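Local coordinates for multi-copper Oxidase CueO (Ochrobactrum, PDB 6EVG), which is a laccase-like multicopper oxidase that probably oxidises phenols with dioxygen at copper centres and is active on lignin model compounds and lignosulfonate, at residues Ile121-Ala125 with Val151-Gly155; Val174-Arg178 with Ala228-Phe233; Pro211-Ala217 with Leu298-Asp304; Pro321-Glu326 with Phe443-Ser447. All coordinates share one frame; numbering follows the deposited sequence.

Contact 1: Ile121-Ala125 with Val151-Gly155; sequences IQQPA and VVTDG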
loop_
_atom_site.group_PDB
_atom_site.type_symbol
_atom_site.label_atom_id
_atom_site.label_comp_id
_atom_site.label_asym_id
_atom_site.label_seq_id
_atom_site.Cartn_x
_atom_site.Cartn_y
_atom_site.Cartn_z
ATOM N N ILE A 121 -18.706 -3.877 -7.101
ATOM C CA ILE A 121 -17.346 -3.849 -7.685
ATOM C C ILE A 121 -17.400 -3.738 -9.204
ATOM O O ILE A 121 -18.059 -4.539 -9.850
ATOM C CB ILE A 121 -16.597 -5.118 -7.270
ATOM C CG1 ILE A 121 -16.542 -5.313 -5.735
ATOM C CG2 ILE A 121 -15.220 -5.129 -7.892
ATOM C CD1 ILE A 121 -15.775 -4.306 -4.966
ATOM N N GLN A 122 -16.680 -2.734 -9.737
ATOM C CA GLN A 122 -16.529 -2.644 -11.206
ATOM C C GLN A 122 -15.237 -1.885 -11.457
ATOM O O GLN A 122 -15.177 -0.663 -11.408
ATOM C CB GLN A 122 -17.726 -1.970 -11.868
ATOM C CG GLN A 122 -17.612 -2.006 -13.382
ATOM C CD GLN A 122 -18.723 -1.357 -14.142
ATOM O OE1 GLN A 122 -19.909 -1.409 -13.765
ATOM N NE2 GLN A 122 -18.383 -0.734 -15.277
ATOM N N GLN A 123 -14.143 -2.641 -11.662
ATOM C CA GLN A 123 -12.822 -2.047 -11.811
ATOM C C GLN A 123 -11.868 -3.081 -12.393
ATOM O O GLN A 123 -12.133 -4.289 -12.313
ATOM C CB GLN A 123 -12.285 -1.509 -10.486
ATOM C CG GLN A 123 -11.969 -2.601 -9.478
ATOM C CD GLN A 123 -11.589 -1.983 -8.163
ATOM O OE1 GLN A 123 -12.437 -1.709 -7.304
ATOM N NE2 GLN A 123 -10.293 -1.682 -8.007
ATOM N N PRO A 124 -10.681 -2.670 -12.861
ATOM C CA PRO A 124 -9.697 -3.650 -13.317
ATOM C C PRO A 124 -9.222 -4.555 -12.224
ATOM O O PRO A 124 -9.030 -4.143 -11.085
ATOM C CB PRO A 124 -8.566 -2.766 -13.858
ATOM C CG PRO A 124 -9.213 -1.459 -14.276
ATOM C CD PRO A 124 -10.300 -1.277 -13.197
ATOM N N ALA A 125 -8.968 -5.811 -12.606
ATOM C CA ALA A 125 -8.384 -6.794 -11.704
ATOM C C ALA A 125 -7.089 -6.244 -11.104
ATOM O O ALA A 125 -6.249 -5.700 -11.819
ATOM C CB ALA A 125 -8.118 -8.079 -12.478
ATOM N N VAL A 151 -8.082 -8.470 -3.087
ATOM C CA VAL A 151 -7.922 -8.760 -4.494
ATOM C C VAL A 151 -9.250 -8.629 -5.215
ATOM O O VAL A 151 -10.256 -9.195 -4.763
ATOM C CB VAL A 151 -7.328 -10.183 -4.688
ATOM C CG1 VAL A 151 -7.420 -10.610 -6.146
ATOM C CG2 VAL A 151 -5.906 -10.235 -4.181
ATOM N N VAL A 152 -9.257 -7.883 -6.324
ATOM C CA VAL A 152 -10.363 -7.902 -7.271
ATOM C C VAL A 152 -9.928 -8.795 -8.427
ATOM O O VAL A 152 -8.890 -8.538 -9.037
ATOM C CB VAL A 152 -10.734 -6.496 -7.787
ATOM C CG1 VAL A 152 -11.774 -6.599 -8.891
ATOM C CG2 VAL A 152 -11.263 -5.656 -6.625
ATOM N N THR A 153 -10.698 -9.812 -8.728
ATOM C CA THR A 153 -10.449 -10.744 -9.828
ATOM C C THR A 153 -11.570 -10.686 -10.831
ATOM O O THR A 153 -12.725 -10.541 -10.461
ATOM C CB THR A 153 -10.211 -12.150 -9.336
ATOM O OG1 THR A 153 -9.835 -12.944 -10.473
ATOM C CG2 THR A 153 -11.372 -12.729 -8.603
ATOM N N ASP A 154 -11.216 -10.940 -12.087
ATOM C CA ASP A 154 -12.198 -11.086 -13.135
ATOM C C ASP A 154 -12.255 -12.496 -13.685
ATOM O O ASP A 154 -12.942 -12.725 -14.662
ATOM C CB ASP A 154 -11.968 -10.090 -14.309
ATOM C CG ASP A 154 -10.629 -10.252 -14.995
ATOM O OD1 ASP A 154 -9.944 -11.265 -14.720
ATOM O OD2 ASP A 154 -10.282 -9.352 -15.847
ATOM N N GLY A 155 -11.578 -13.428 -12.996
ATOM C CA GLY A 155 -11.622 -14.823 -13.327
ATOM C C GLY A 155 -10.780 -15.228 -14.535
ATOM O O GLY A 155 -10.829 -16.381 -14.916
HETATM O O HOH W 1 -9.826 -6.687 -15.270
#
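Asp154 OD2 and the backbone N of Ala125 are joined through one water, which donates to Asp154 OD2 at 2.8 Å and accepts from Ala125 N at 2.9 Å. The same carboxylate oxygen also takes a salt bridge from Arg160, while Asp154 OD1 accepts from the backbone N of Lys156, so both oxygens are held and the carboxylate can turn little. On the strand side of Ala125, its CA brings a hydrogen to Val152 O at 3.2 Å, a CA-H...O contact bent to 129° at the hydrogen. The methyl of Ala125 lies near the Asp154 carboxylate carbon as well.

Deeper in, Val152 meets two side chains. Its CG1, anti to the backbone N (chi1 173°), touches Ile121 CG2 at 3.9 Å, and the side chains run past each other head to tail. Its CG2 reaches the amide carbon CD of Gln123 at 4.0 Å. That amide is held by two backbone groups, OE1 accepting from Phe96 N and NE2 donating to Gly94 O, which limits its rotation.

In the first cupredoxin-like domain, this contact packs the link between strands 114-120 and 126-131, which belong to different sheets, against the end of strand 148-153; Leu95 touches Ile121, Gln123 and Val152 from a neighbouring loop.

Contact 2: Val174-Arg178 with Ala228-Phe233; sequences VLQDR and ANARNF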
loop_
_atom_site.group_PDB
_atom_site.type_symbol
_atom_site.label_atom_id
_atom_site.label_comp_id
_atom_site.label_asym_id
_atom_site.label_seq_id
_atom_site.Cartn_x
_atom_site.Cartn_y
_atom_site.Cartn_z
ATOM N N VAL A 174 3.669 -9.031 2.615
ATOM C CA VAL A 174 3.509 -7.707 3.213
ATOM C C VAL A 174 4.821 -7.390 3.941
ATOM O O VAL A 174 5.157 -8.005 4.972
ATOM C CB VAL A 174 2.307 -7.661 4.201
ATOM C CG1 VAL A 174 2.207 -6.271 4.790
ATOM C CG2 VAL A 174 1.038 -8.103 3.494
ATOM N N LEU A 175 5.540 -6.422 3.379
ATOM C CA LEU A 175 6.862 -6.039 3.877
ATOM C C LEU A 175 6.703 -4.905 4.898
ATOM O O LEU A 175 6.081 -3.872 4.562
ATOM C CB LEU A 175 7.747 -5.563 2.732
ATOM C CG LEU A 175 7.852 -6.453 1.496
ATOM C CD1 LEU A 175 8.794 -5.858 0.458
ATOM C CD2 LEU A 175 8.291 -7.892 1.834
ATOM N N GLN A 176 7.265 -5.075 6.093
ATOM C CA GLN A 176 7.186 -4.054 7.135
ATOM C C GLN A 176 8.490 -4.035 7.926
ATOM O O GLN A 176 9.400 -4.848 7.710
ATOM C CB GLN A 176 5.983 -4.250 8.053
ATOM C CG GLN A 176 4.660 -4.165 7.344
ATOM C CD GLN A 176 3.501 -4.550 8.214
ATOM O OE1 GLN A 176 3.475 -5.666 8.794
ATOM N NE2 GLN A 176 2.511 -3.644 8.318
ATOM N N ASP A 177 8.608 -3.088 8.844
ATOM C CA ASP A 177 9.705 -3.015 9.769
ATOM C C ASP A 177 9.239 -2.701 11.177
ATOM O O ASP A 177 8.112 -2.241 11.385
ATOM C CB ASP A 177 10.817 -2.054 9.314
ATOM C CG ASP A 177 10.475 -0.585 9.221
ATOM O OD1 ASP A 177 9.281 -0.252 9.191
ATOM O OD2 ASP A 177 11.444 0.259 9.148
ATOM N N ARG A 178 10.068 -3.014 12.152
ATOM C CA ARG A 178 9.734 -2.894 13.547
ATOM C C ARG A 178 10.944 -2.377 14.343
ATOM O O ARG A 178 12.051 -2.898 14.236
ATOM C CB ARG A 178 9.418 -4.268 14.155
ATOM C CG ARG A 178 8.192 -4.954 13.593
ATOM C CD ARG A 178 6.887 -4.214 13.922
ATOM N NE ARG A 178 6.693 -4.141 15.345
ATOM C CZ ARG A 178 5.514 -3.858 15.902
ATOM N NH1 ARG A 178 4.491 -3.558 15.161
ATOM N NH2 ARG A 178 5.392 -3.920 17.235
ATOM N N ALA A 228 4.830 -0.669 5.547
ATOM C CA ALA A 228 5.584 -0.011 6.612
ATOM C C ALA A 228 5.119 1.455 6.799
ATOM O O ALA A 228 4.485 2.034 5.920
ATOM C CB ALA A 228 7.062 0.008 6.262
ATOM N N ASN A 229 5.482 2.027 7.962
ATOM C CA ASN A 229 5.189 3.437 8.190
ATOM C C ASN A 229 5.891 4.360 7.223
ATOM O O ASN A 229 5.366 5.407 6.866
ATOM C CB ASN A 229 5.560 3.837 9.627
ATOM C CG ASN A 229 4.531 3.416 10.648
ATOM O OD1 ASN A 229 4.041 2.285 10.645
ATOM N ND2 ASN A 229 4.190 4.356 11.558
ATOM N N ALA A 230 7.132 3.999 6.885
ATOM C CA ALA A 230 8.032 4.969 6.210
ATOM C C ALA A 230 9.089 4.337 5.327
ATOM O O ALA A 230 9.451 4.925 4.309
ATOM C CB ALA A 230 8.705 5.885 7.216
ATOM N N ARG A 231 9.636 3.200 5.731
ATOM C CA ARG A 231 10.746 2.569 5.032
ATOM C C ARG A 231 10.375 2.276 3.591
ATOM O O ARG A 231 9.305 1.695 3.333
ATOM C CB ARG A 231 11.107 1.273 5.718
ATOM C CG ARG A 231 12.240 0.494 5.085
ATOM C CD ARG A 231 12.668 -0.709 5.894
ATOM N NE ARG A 231 13.318 -0.369 7.138
ATOM C CZ ARG A 231 14.633 -0.195 7.304
ATOM N NH1 ARG A 231 15.454 -0.313 6.262
ATOM N NH2 ARG A 231 15.126 0.071 8.490
ATOM N N ASN A 232 11.282 2.561 2.650
ATOM C CA ASN A 232 11.202 2.086 1.277
ATOM C C ASN A 232 11.991 0.788 1.176
ATOM O O ASN A 232 13.086 0.648 1.757
ATOM C CB ASN A 232 11.776 3.080 0.302
ATOM C CG ASN A 232 11.050 4.401 0.342
ATOM O OD1 ASN A 232 9.822 4.437 0.291
ATOM N ND2 ASN A 232 11.803 5.507 0.428
ATOM N N PHE A 233 11.438 -0.197 0.452
ATOM C CA PHE A 233 12.141 -1.429 0.189
ATOM C C PHE A 233 12.680 -1.399 -1.221
ATOM O O PHE A 233 12.067 -0.838 -2.124
ATOM C CB PHE A 233 11.222 -2.650 0.410
ATOM C CG PHE A 233 10.843 -2.833 1.840
ATOM C CD1 PHE A 233 11.647 -3.462 2.740
ATOM C CD2 PHE A 233 9.624 -2.312 2.322
ATOM C CE1 PHE A 233 11.308 -3.617 4.068
ATOM C CE2 PHE A 233 9.302 -2.410 3.662
ATOM C CZ PHE A 233 10.118 -3.071 4.530
HETATM O O HOH W 2 8.924 2.273 8.354
HETATM O O HOH W 3 6.681 0.399 9.994
#
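Asp177 holds CG between its backbone N and carbonyl carbon (chi1 65°), and Arg231 holds CG anti to its backbone N before bending at chi3; together these rotations bring Arg231 NE to Asp177 OD2 at 2.8 Å. The salt bridge is nearly straight at its hydrogen, 165°. OD2 lies close to the guanidinium plane, yet NE meets it from above the carboxylate plane, and the two flat groups stand almost perpendicular, 83° apart. Gly200 grips both partners, its N donating to Asp177 OD2 and its O accepting from Arg231 NH2, while Arg231 NH1 reaches Gly288 O. The other carboxylate oxygen is linked to the loop backbone through water: two waters lie within hydrogen-bonding distance of Asp177 OD1 and probably donate to it, one of them accepting from Arg231 N at 2.9 Å and the other from Asn229 N.

In this second cupredoxin-like domain, strand 170-178 belongs to one sheet of the beta sandwich, and the loop 228-233 leads from strand 219-226 of that sheet into strand 233-237 of the facing one. With an alanine in place of Arg231, Asp177 would probably keep a buried charge without its mate, and Gly200 O and Gly288 O would lose their donors.

Next to the salt bridge, Leu175 CB sits over one face of the Phe233 ring in a CH-pi contact, 3.8 Å from the centroid. Arg231 CG lies over the opposite face, toward the rim, and Gln176 O meets the ring edge 3.7 Å from Phe233 CZ.

Contact 3: Pro211-Ala217 with Leu298-Asp304; sequences PEARVPA and LMRFVVD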
loop_
_atom_site.group_PDB
_atom_site.type_symbol
_atom_site.label_atom_id
_atom_site.label_comp_id
_atom_site.label_asym_id
_atom_site.label_seq_id
_atom_site.Cartn_x
_atom_site.Cartn_y
_atom_site.Cartn_z
ATOM N N PRO A 211 10.983 -15.224 7.773
ATOM C CA PRO A 211 10.286 -16.460 7.488
ATOM C C PRO A 211 10.871 -17.198 6.286
ATOM O O PRO A 211 11.679 -16.629 5.525
ATOM C CB PRO A 211 8.869 -15.989 7.153
ATOM C CG PRO A 211 9.081 -14.614 6.550
ATOM C CD PRO A 211 10.250 -14.037 7.310
ATOM N N GLU A 212 10.417 -18.454 6.137
ATOM C CA GLU A 212 10.807 -19.274 5.003
ATOM C C GLU A 212 9.540 -19.755 4.300
ATOM O O GLU A 212 8.610 -20.284 4.938
ATOM C CB GLU A 212 11.625 -20.462 5.466
ATOM C CG GLU A 212 12.262 -21.282 4.380
ATOM C CD GLU A 212 13.348 -22.223 4.930
ATOM O OE1 GLU A 212 14.428 -21.708 5.335
ATOM O OE2 GLU A 212 13.079 -23.427 4.988
ATOM N N ALA A 213 9.488 -19.577 2.985
ATOM C CA ALA A 213 8.409 -20.051 2.132
ATOM C C ALA A 213 8.872 -21.240 1.323
ATOM O O ALA A 213 9.940 -21.195 0.724
ATOM C CB ALA A 213 7.896 -18.985 1.199
ATOM N N ARG A 214 8.052 -22.271 1.236
ATOM C CA ARG A 214 8.267 -23.395 0.310
ATOM C C ARG A 214 7.495 -23.154 -0.951
ATOM O O ARG A 214 6.315 -22.789 -0.873
ATOM C CB ARG A 214 7.884 -24.726 0.996
ATOM C CG ARG A 214 8.683 -24.990 2.269
ATOM C CD ARG A 214 8.401 -26.334 2.888
ATOM N NE ARG A 214 9.053 -27.398 2.134
ATOM C CZ ARG A 214 10.363 -27.687 2.187
ATOM N NH1 ARG A 214 11.188 -27.012 3.003
ATOM N NH2 ARG A 214 10.855 -28.655 1.412
ATOM N N VAL A 215 8.141 -23.357 -2.106
ATOM C CA VAL A 215 7.498 -23.061 -3.385
ATOM C C VAL A 215 7.714 -24.223 -4.341
ATOM O O VAL A 215 8.715 -24.970 -4.219
ATOM C CB VAL A 215 8.023 -21.750 -4.009
ATOM C CG1 VAL A 215 7.509 -20.536 -3.225
ATOM C CG2 VAL A 215 9.536 -21.745 -4.129
ATOM N N PRO A 216 6.816 -24.411 -5.313
ATOM C CA PRO A 216 7.063 -25.379 -6.383
ATOM C C PRO A 216 8.206 -24.936 -7.290
ATOM O O PRO A 216 8.521 -23.746 -7.371
ATOM C CB PRO A 216 5.721 -25.430 -7.122
ATOM C CG PRO A 216 5.170 -24.025 -6.884
ATOM C CD PRO A 216 5.585 -23.636 -5.538
ATOM N N ALA A 217 8.776 -25.910 -8.011
ATOM C CA ALA A 217 9.782 -25.637 -9.019
ATOM C C ALA A 217 9.090 -25.214 -10.306
ATOM O O ALA A 217 9.086 -25.919 -11.308
ATOM C CB ALA A 217 10.662 -26.854 -9.240
ATOM N N LEU A 298 15.247 -10.312 4.107
ATOM C CA LEU A 298 13.808 -10.327 4.336
ATOM C C LEU A 298 13.260 -11.711 4.628
ATOM O O LEU A 298 12.566 -11.924 5.606
ATOM C CB LEU A 298 13.049 -9.695 3.165
ATOM C CG LEU A 298 13.119 -8.153 3.124
ATOM C CD1 LEU A 298 12.725 -7.640 1.762
ATOM C CD2 LEU A 298 12.132 -7.580 4.160
ATOM N N MET A 299 13.516 -12.676 3.718
ATOM C CA MET A 299 12.958 -14.005 3.837
ATOM C C MET A 299 13.683 -14.959 2.905
ATOM O O MET A 299 14.479 -14.500 2.061
ATOM C CB MET A 299 11.450 -14.008 3.519
ATOM C CG MET A 299 11.139 -13.631 2.096
ATOM S SD MET A 299 9.405 -13.790 1.651
ATOM C CE MET A 299 9.180 -15.537 1.702
ATOM N N ARG A 300 13.432 -16.243 3.077
ATOM C CA ARG A 300 14.027 -17.276 2.233
ATOM C C ARG A 300 12.962 -18.052 1.493
ATOM O O ARG A 300 11.924 -18.327 2.071
ATOM C CB ARG A 300 14.885 -18.206 3.110
ATOM C CG ARG A 300 15.634 -19.296 2.287
ATOM C CD ARG A 300 16.697 -19.934 3.129
ATOM N NE ARG A 300 17.573 -20.840 2.435
ATOM C CZ ARG A 300 18.623 -20.553 1.630
ATOM N NH1 ARG A 300 18.884 -19.331 1.223
ATOM N NH2 ARG A 300 19.391 -21.553 1.169
ATOM N N PHE A 301 13.249 -18.421 0.255
ATOM C CA PHE A 301 12.424 -19.335 -0.539
ATOM C C PHE A 301 13.212 -20.636 -0.712
ATOM O O PHE A 301 14.381 -20.622 -1.121
ATOM C CB PHE A 301 12.161 -18.756 -1.931
ATOM C CG PHE A 301 11.314 -17.545 -1.917
ATOM C CD1 PHE A 301 9.929 -17.660 -1.896
ATOM C CD2 PHE A 301 11.844 -16.286 -1.922
ATOM C CE1 PHE A 301 9.133 -16.558 -1.912
ATOM C CE2 PHE A 301 11.009 -15.139 -1.889
ATOM C CZ PHE A 301 9.661 -15.307 -1.904
ATOM N N VAL A 302 12.561 -21.755 -0.441
ATOM C CA VAL A 302 13.097 -23.082 -0.653
ATOM C C VAL A 302 12.147 -23.849 -1.587
ATOM O O VAL A 302 10.968 -23.748 -1.448
ATOM C CB VAL A 302 13.313 -23.808 0.656
ATOM C CG1 VAL A 302 14.308 -23.103 1.567
ATOM C CG2 VAL A 302 12.056 -24.132 1.359
ATOM N N VAL A 303 12.702 -24.547 -2.546
ATOM C CA VAL A 303 11.900 -25.305 -3.492
ATOM C C VAL A 303 11.544 -26.662 -2.943
ATOM O O VAL A 303 12.419 -27.334 -2.464
ATOM C CB VAL A 303 12.605 -25.450 -4.837
ATOM C CG1 VAL A 303 11.760 -26.167 -5.853
ATOM C CG2 VAL A 303 12.944 -24.053 -5.364
ATOM N N ASP A 304 10.252 -27.009 -3.032
ATOM C CA ASP A 304 9.787 -28.314 -2.569
ATOM C C ASP A 304 9.494 -29.143 -3.776
ATOM O O ASP A 304 8.518 -28.898 -4.515
ATOM C CB ASP A 304 8.524 -28.185 -1.699
ATOM C CG ASP A 304 7.991 -29.524 -1.186
ATOM O OD1 ASP A 304 8.426 -30.593 -1.669
ATOM O OD2 ASP A 304 7.097 -29.496 -0.302
#
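Glu212 and Arg300 stand side by side on neighbouring parallel strands, 212-215 and 295-303, at one margin of a sheet in the second cupredoxin-like domain. Strand 212-215 is outermost in this sheet. On the other side of 295-303 runs strand 282-287, where a classic beta bulge sets Leu298 and Met299 opposite Leu284.

The backbone bonds alternate in direction. Arg300 N donates to Pro211 O and Ala213 N to Arg300 O; Val302 N, Val215 N and Asp304 N carry the zigzag on, the last reaching Val215 O at 2.8 Å. CA-H...O contacts fill in between, including Arg214 CA to Val302 O at 3.2 Å.

Apolar contacts gather on the face bearing Ala213, Phe301 and Val215. With CG set between its backbone N and carbonyl carbon (chi1 64°) and a bend at chi3, Met299 brings CE to Ala213 CB at 3.7 Å and over one face of the Phe301 ring, offset toward its rim, while Val215 CG1 comes to the ring edge. Phe276 packs against that ring from outside the pair.

Glu212, Arg214 and Arg300 share the other face with Val302. Glu212 CD rests on Val302 CG1 at 3.6 Å, and its OE1 lies 4.4 Å from Arg300 NE, beyond salt-bridge range; Arg300 turns its NH1 to Asp283. Replacing Glu212 by an alanine is likely to uncover Val302 CG1 and to take a nearby negative charge from Arg300. Farther along, Val302 CG2 lies 3.4 Å from Arg214 NH1, and at the far end Arg214 NE makes a long salt bridge of 3.8 Å to Asp304 OD2.

Contact 4: Pro321-Glu326 with Phe443-Ser447; sequences PDAPDE and FRILS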
loop_
_atom_site.group_PDB
_atom_site.type_symbol
_atom_site.label_atom_id
_atom_site.label_comp_id
_atom_site.label_asym_id
_atom_site.label_seq_id
_atom_site.Cartn_x
_atom_site.Cartn_y
_atom_site.Cartn_z
ATOM N N PRO A 321 -3.398 -0.997 -19.954
ATOM C CA PRO A 321 -3.732 0.207 -20.629
ATOM C C PRO A 321 -2.735 0.528 -21.754
ATOM O O PRO A 321 -1.584 0.125 -21.721
ATOM C CB PRO A 321 -3.737 1.239 -19.531
ATOM C CG PRO A 321 -2.773 0.730 -18.540
ATOM C CD PRO A 321 -2.992 -0.752 -18.566
ATOM N N ASP A 322 -3.189 1.378 -22.666
ATOM C CA ASP A 322 -2.324 1.989 -23.681
ATOM C C ASP A 322 -1.546 3.170 -23.096
ATOM O O ASP A 322 -1.694 3.498 -21.972
ATOM C CB ASP A 322 -3.137 2.413 -24.905
ATOM C CG ASP A 322 -3.860 1.208 -25.586
ATOM O OD1 ASP A 322 -3.219 0.158 -25.734
ATOM O OD2 ASP A 322 -5.051 1.309 -25.889
ATOM N N ALA A 323 -0.670 3.806 -23.899
ATOM C CA ALA A 323 0.146 4.915 -23.433
ATOM C C ALA A 323 -0.774 6.032 -22.971
ATOM O O ALA A 323 -1.819 6.280 -23.558
ATOM C CB ALA A 323 1.029 5.411 -24.575
ATOM N N PRO A 324 -0.387 6.768 -21.948
ATOM C CA PRO A 324 -1.224 7.885 -21.481
ATOM C C PRO A 324 -1.292 9.006 -22.514
ATOM O O PRO A 324 -0.336 9.265 -23.258
ATOM C CB PRO A 324 -0.504 8.321 -20.207
ATOM C CG PRO A 324 0.880 7.874 -20.339
ATOM C CD PRO A 324 0.855 6.649 -21.171
ATOM N N ASP A 325 -2.431 9.680 -22.522
ATOM C CA ASP A 325 -2.628 10.793 -23.428
ATOM C C ASP A 325 -2.722 12.170 -22.718
ATOM O O ASP A 325 -3.791 12.500 -22.151
ATOM C CB ASP A 325 -3.877 10.545 -24.253
ATOM C CG ASP A 325 -4.118 11.666 -25.292
ATOM O OD1 ASP A 325 -3.264 12.594 -25.412
ATOM O OD2 ASP A 325 -5.118 11.590 -25.979
ATOM N N GLU A 326 -1.614 12.911 -22.651
ATOM C CA GLU A 326 -1.583 14.193 -21.936
ATOM C C GLU A 326 -2.529 15.216 -22.488
ATOM O O GLU A 326 -2.928 16.137 -21.770
ATOM C CB GLU A 326 -0.178 14.828 -22.019
ATOM C CG GLU A 326 0.892 14.032 -21.323
ATOM C CD GLU A 326 2.215 14.774 -21.206
ATOM O OE1 GLU A 326 2.222 16.053 -21.146
ATOM O OE2 GLU A 326 3.240 14.049 -21.162
ATOM N N PHE A 443 -4.005 7.347 -11.470
ATOM C CA PHE A 443 -3.138 8.139 -12.307
ATOM C C PHE A 443 -2.170 7.280 -13.114
ATOM O O PHE A 443 -1.937 6.088 -12.823
ATOM C CB PHE A 443 -2.372 9.203 -11.508
ATOM C CG PHE A 443 -1.473 8.681 -10.445
ATOM C CD1 PHE A 443 -0.181 8.249 -10.709
ATOM C CD2 PHE A 443 -1.898 8.603 -9.109
ATOM C CE1 PHE A 443 0.675 7.827 -9.707
ATOM C CE2 PHE A 443 -1.062 8.190 -8.081
ATOM C CZ PHE A 443 0.211 7.771 -8.398
ATOM N N ARG A 444 -1.652 7.921 -14.146
ATOM C CA ARG A 444 -0.547 7.405 -14.954
ATOM C C ARG A 444 0.660 8.274 -14.730
ATOM O O ARG A 444 0.551 9.509 -14.835
ATOM C CB ARG A 444 -0.885 7.391 -16.455
ATOM C CG ARG A 444 -2.160 6.696 -16.839
ATOM C CD ARG A 444 -2.148 5.190 -16.626
ATOM N NE ARG A 444 -1.146 4.479 -17.427
ATOM C CZ ARG A 444 -1.267 4.234 -18.728
ATOM N NH1 ARG A 444 -2.311 4.599 -19.439
ATOM N NH2 ARG A 444 -0.284 3.528 -19.331
ATOM N N ILE A 445 1.821 7.711 -14.451
ATOM C CA ILE A 445 3.039 8.493 -14.324
ATOM C C ILE A 445 3.479 8.875 -15.769
ATOM O O ILE A 445 3.675 8.025 -16.629
ATOM C CB ILE A 445 4.141 7.730 -13.609
ATOM C CG1 ILE A 445 3.712 7.377 -12.188
ATOM C CG2 ILE A 445 5.438 8.511 -13.651
ATOM C CD1 ILE A 445 4.640 6.458 -11.449
ATOM N N LEU A 446 3.624 10.173 -15.990
ATOM C CA LEU A 446 4.146 10.715 -17.262
ATOM C C LEU A 446 5.619 10.847 -17.297
ATOM O O LEU A 446 6.254 10.566 -18.334
ATOM C CB LEU A 446 3.501 12.088 -17.555
ATOM C CG LEU A 446 2.007 12.130 -17.664
ATOM C CD1 LEU A 446 1.548 13.565 -17.807
ATOM C CD2 LEU A 446 1.445 11.284 -18.781
ATOM N N SER A 447 6.232 11.252 -16.225
ATOM C CA SER A 447 7.676 11.493 -16.163
ATOM C C SER A 447 8.164 11.423 -14.733
ATOM O O SER A 447 7.411 11.798 -13.804
ATOM C CB SER A 447 8.047 12.815 -16.817
ATOM O OG SER A 447 7.651 13.924 -16.062
#
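Asp322 O is held by two nitrogens of Arg444, NH1 at 2.8 Å and NH2 at 3.0 Å, both end-on to the single oxygen. The oxygen lies in the guanidinium plane for both bonds, but they reach it differently: NH1 comes nearly along the C=O axis, NH2 from above the carbonyl plane, with its hydrogen bond bent to 141°. This is the tight part of the contact. Pro321 CG sits over the centre of one guanidinium face, 3.8 Å from Arg444 CZ, and on the opposite face Pro324 CD approaches NH2, also at 3.8 Å, so the flat group is sandwiched between two proline rings. Bends at chi2 (-67°) and chi3 (-62°) curl the arginine chain back to put its end in that slot. NH2 has a second acceptor in Ser458 O, and Trp460 adds a cation-pi contact, which probably helps to settle the charge of this buried side chain.

Toward Glu326 the contact is more exposed, has no hydrogen bond across it and rests on van der Waals contact. Leu446 CD2 meets Pro324 CG at 3.8 Å, the two side chains passing in opposite senses. Leu446 CD1 touches Glu326 CG at 3.6 Å, and the extended glutamate chain lies obliquely across the leucine. Ile424 of strand 422-428 packs against both Leu446 and Glu326.

Strand 442-448 is outermost in its sheet, and Leu446 and Ser447 form a classic beta bulge against Glu471. The incoming linker, before strand 332-336, thus lies over an edge strand of the third cupredoxin-like domain of the multicopper oxidase fold.

In the fold
Contact 2 is the buried one, all its touching residues being enclosed, and lies nearest the centre of the chain; contacts 1 and 3 are partly buried, and contact 4 is at the surface. Their chemistry differs accordingly: an enclosed salt bridge with waters in contact 2, a water bridge over valine packing in contact 1, regular strand pairing in contact 3, and an arginine on a loop carbonyl in contact 4. Contacts 2 and 3 share the second domain and touch, Phe233 CE1 lying 4.0 Å from Leu298 CD2, and their segments alternate along the chain. Contacts 1 and 4 belong to other domains, about 8 Å apart at their nearest atoms.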